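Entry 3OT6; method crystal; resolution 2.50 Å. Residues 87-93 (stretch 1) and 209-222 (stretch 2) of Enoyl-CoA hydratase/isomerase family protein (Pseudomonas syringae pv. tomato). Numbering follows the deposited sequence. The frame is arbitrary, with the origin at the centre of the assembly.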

# COMPACT_ATOMS: atom_id res chain seq x y z
N ALA A 87 -2.13 -0.20 -6.99
CA ALA A 87 -0.97 -0.98 -6.48
C ALA A 87 0.10 -1.15 -7.60
O ALA A 87 1.30 -1.01 -7.37
CB ALA A 87 -1.40 -2.39 -5.89
N ARG A 88 -0.33 -1.49 -8.79
CA ARG A 88 0.55 -1.63 -9.91
C ARG A 88 1.25 -0.27 -10.22
O ARG A 88 2.41 -0.22 -10.60
CB ARG A 88 -0.24 -2.13 -11.11
CG ARG A 88 0.63 -2.68 -12.20
CD ARG A 88 0.33 -1.96 -13.44
NE ARG A 88 0.95 -2.53 -14.62
CZ ARG A 88 1.96 -1.94 -15.26
NH1 ARG A 88 2.42 -0.77 -14.80
NH2 ARG A 88 2.49 -2.51 -16.33
N ARG A 89 0.57 0.84 -10.02
CA ARG A 89 1.18 2.10 -10.39
C ARG A 89 2.24 2.40 -9.36
O ARG A 89 3.31 2.83 -9.70
CB ARG A 89 0.16 3.23 -10.47
CG ARG A 89 0.81 4.57 -10.55
CD ARG A 89 -0.18 5.70 -10.50
NE ARG A 89 0.52 6.93 -10.84
CZ ARG A 89 -0.05 8.11 -10.91
NH1 ARG A 89 -1.33 8.26 -10.67
NH2 ARG A 89 0.68 9.13 -11.26
N MSE A 90 1.96 2.09 -8.09
CA MSE A 90 2.93 2.36 -7.04
C MSE A 90 4.18 1.56 -7.23
O MSE A 90 5.28 2.03 -6.95
CB MSE A 90 2.35 2.08 -5.66
CG MSE A 90 1.34 3.11 -5.22
SE MSE A 90 0.32 2.61 -3.61
CE MSE A 90 1.70 2.68 -2.19
N LEU A 91 4.04 0.33 -7.69
CA LEU A 91 5.21 -0.54 -7.86
C LEU A 91 5.97 -0.15 -9.11
O LEU A 91 7.11 -0.58 -9.33
CB LEU A 91 4.77 -1.99 -7.95
CG LEU A 91 4.31 -2.59 -6.61
CD1 LEU A 91 3.44 -3.81 -6.91
CD2 LEU A 91 5.54 -2.99 -5.88
N SER A 92 5.35 0.66 -9.96
CA SER A 92 6.09 1.09 -11.15
C SER A 92 6.42 2.60 -11.07
O SER A 92 6.92 3.16 -12.02
CB SER A 92 5.44 0.68 -12.45
OG SER A 92 4.14 1.10 -12.46
N HIS A 93 6.27 3.19 -9.88
CA HIS A 93 6.49 4.58 -9.74
C HIS A 93 7.95 4.97 -10.02
O HIS A 93 8.88 4.35 -9.51
CB HIS A 93 6.07 5.01 -8.33
CG HIS A 93 5.94 6.49 -8.15
ND1 HIS A 93 4.98 7.23 -8.82
CD2 HIS A 93 6.68 7.37 -7.43
CE1 HIS A 93 5.09 8.50 -8.47
NE2 HIS A 93 6.12 8.62 -7.64
N LYS A 209 13.84 -0.76 -11.35
CA LYS A 209 12.53 -1.10 -10.82
C LYS A 209 11.63 -1.73 -11.90
O LYS A 209 11.04 -2.83 -11.70
CB LYS A 209 11.90 0.14 -10.22
CG LYS A 209 10.52 -0.02 -9.72
CD LYS A 209 9.89 1.28 -9.17
CE LYS A 209 10.78 1.98 -8.16
NZ LYS A 209 9.97 2.90 -7.40
N LEU A 210 11.48 -1.06 -13.04
CA LEU A 210 10.72 -1.70 -14.12
C LEU A 210 11.33 -3.05 -14.61
O LEU A 210 10.59 -3.94 -15.05
CB LEU A 210 10.44 -0.75 -15.30
CG LEU A 210 9.69 0.52 -14.83
CD1 LEU A 210 9.42 1.43 -16.05
CD2 LEU A 210 8.39 0.18 -14.09
N LYS A 211 12.65 -3.19 -14.59
CA LYS A 211 13.29 -4.39 -15.12
C LYS A 211 13.08 -5.52 -14.10
O LYS A 211 12.64 -6.61 -14.42
CB LYS A 211 14.80 -4.17 -15.37
CG LYS A 211 15.52 -5.00 -16.38
CD LYS A 211 16.96 -4.40 -16.59
CE LYS A 211 17.91 -5.30 -17.44
NZ LYS A 211 19.39 -4.81 -17.61
N VAL A 212 13.36 -5.23 -12.84
CA VAL A 212 13.23 -6.25 -11.82
C VAL A 212 11.78 -6.71 -11.77
O VAL A 212 11.52 -7.92 -11.67
CB VAL A 212 13.69 -5.73 -10.47
CG1 VAL A 212 13.10 -6.52 -9.31
CG2 VAL A 212 15.22 -5.67 -10.44
N ARG A 213 10.85 -5.75 -11.84
CA ARG A 213 9.46 -5.95 -11.50
C ARG A 213 8.58 -6.34 -12.66
O ARG A 213 7.39 -6.55 -12.48
CB ARG A 213 8.90 -4.72 -10.81
CG ARG A 213 9.32 -4.65 -9.32
CD ARG A 213 8.54 -3.59 -8.58
NE ARG A 213 8.95 -3.47 -7.19
CZ ARG A 213 8.96 -2.32 -6.51
NH1 ARG A 213 8.61 -1.20 -7.09
NH2 ARG A 213 9.36 -2.28 -5.27
N LYS A 214 9.18 -6.52 -13.84
CA LYS A 214 8.42 -6.78 -15.07
C LYS A 214 7.48 -7.94 -14.93
O LYS A 214 6.30 -7.77 -15.22
CB LYS A 214 9.33 -7.02 -16.29
CG LYS A 214 8.49 -7.40 -17.51
CD LYS A 214 9.29 -7.49 -18.85
CE LYS A 214 8.39 -8.06 -20.02
NZ LYS A 214 7.07 -7.31 -20.03
N GLY A 215 7.97 -9.10 -14.49
CA GLY A 215 7.15 -10.26 -14.14
C GLY A 215 5.96 -9.90 -13.25
O GLY A 215 4.80 -10.26 -13.56
N LEU A 216 6.21 -9.13 -12.18
CA LEU A 216 5.19 -8.83 -11.23
C LEU A 216 4.18 -7.92 -11.91
O LEU A 216 2.95 -8.14 -11.78
CB LEU A 216 5.79 -8.20 -9.98
CG LEU A 216 4.86 -7.56 -8.92
CD1 LEU A 216 3.90 -8.60 -8.28
CD2 LEU A 216 5.65 -6.86 -7.82
N LEU A 217 4.69 -6.94 -12.65
CA LEU A 217 3.81 -5.96 -13.34
C LEU A 217 2.93 -6.64 -14.41
O LEU A 217 1.77 -6.40 -14.47
CB LEU A 217 4.62 -4.81 -13.93
CG LEU A 217 4.95 -3.53 -13.12
CD1 LEU A 217 4.51 -3.46 -11.64
CD2 LEU A 217 6.37 -3.00 -13.29
N ASP A 218 3.48 -7.51 -15.23
CA ASP A 218 2.63 -8.20 -16.20
C ASP A 218 1.59 -9.06 -15.51
O ASP A 218 0.44 -9.02 -15.90
CB ASP A 218 3.47 -9.02 -17.21
CG ASP A 218 4.38 -8.12 -18.04
OD1 ASP A 218 4.12 -6.86 -18.09
OD2 ASP A 218 5.36 -8.67 -18.61
N THR A 219 2.01 -9.83 -14.51
CA THR A 219 1.15 -10.64 -13.69
C THR A 219 0.00 -9.86 -13.03
O THR A 219 -1.14 -10.35 -12.96
CB THR A 219 1.96 -11.32 -12.58
OG1 THR A 219 2.92 -12.18 -13.17
CG2 THR A 219 1.05 -12.13 -11.67
N LEU A 220 0.30 -8.67 -12.51
CA LEU A 220 -0.74 -7.81 -11.97
C LEU A 220 -1.72 -7.35 -13.07
O LEU A 220 -2.91 -7.29 -12.79
CB LEU A 220 -0.15 -6.59 -11.21
CG LEU A 220 0.44 -6.86 -9.82
CD1 LEU A 220 1.27 -5.63 -9.27
CD2 LEU A 220 -0.65 -7.28 -8.85
N ASP A 221 -1.24 -7.00 -14.28
CA ASP A 221 -2.14 -6.62 -15.38
C ASP A 221 -3.11 -7.81 -15.76
O ASP A 221 -4.30 -7.58 -15.92
CB ASP A 221 -1.36 -6.09 -16.63
CG ASP A 221 -0.62 -4.78 -16.35
OD1 ASP A 221 -0.91 -4.08 -15.35
OD2 ASP A 221 0.33 -4.46 -17.09
N ALA A 222 -2.58 -9.03 -15.90
CA ALA A 222 -3.37 -10.20 -16.17
C ALA A 222 -4.38 -10.40 -15.04
O ALA A 222 -5.56 -10.60 -15.31
CB ALA A 222 -2.48 -11.47 -16.34

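Packing of residues 87-93 against the helix 209-222 in an enoyl-CoA hydratase/isomerase family protein. The helical part of the first stretch runs nearly antiparallel to the second helix, at 165° between their N-to-C directions, with axes 10.2 Å apart at closest approach; 561 Å² is buried between them. Because the directions are opposed, the nearest CA pairs run in reverse order: Arg88 with Leu217, Leu91 with Arg213, Ser92 with Leu210. The second helix is kinked where the N atoms of Gly215 and Leu216 lack bonds to the preceding turn.

Apolar packing centres on Leu91, a knob in the hole formed by Arg213, Leu216, Leu217 and Leu220. Leu91 CD1 lies 3.7 Å from Leu220 CD1 and 3.9 Å from Leu216 CD2, while Leu91 CB lies 4.0 Å from Leu217 CD1. Leu91 CD2 also covers one face of the Arg213 guanidinium, 3.5 Å from Arg213 CZ, leaving the polar edge free to bond. Farther along, Ser92 CB meets Leu210 CD2 at 3.4 Å; its hydroxyl turns back within its own stretch, Ser92 OG donating to Arg88 O at 2.9 Å.

Charge pairing is supplied by Arg88 and Asp221. Two hydrogen bonds, Arg88 NE to Asp221 OD1 (2.5 Å) and Arg88 NH2 to Asp221 OD2 (3.0 Å), form a bidentate salt bridge at the guanidinium edge. Leu217 CB lies over one face of the same group, 3.9 Å from Arg88 NH2, so the cation combines ionic and apolar contacts.

Two basic side chains of the second stretch bond to backbone carbonyls of the first. Arg213 NH1 donates to Leu91 O at 2.8 Å, and Lys209 NZ to His93 O, also at 2.8 Å. The lysine's aliphatic chain passes close to the first of these acceptors, with Lys209 CD 3.3 Å from Leu91 O.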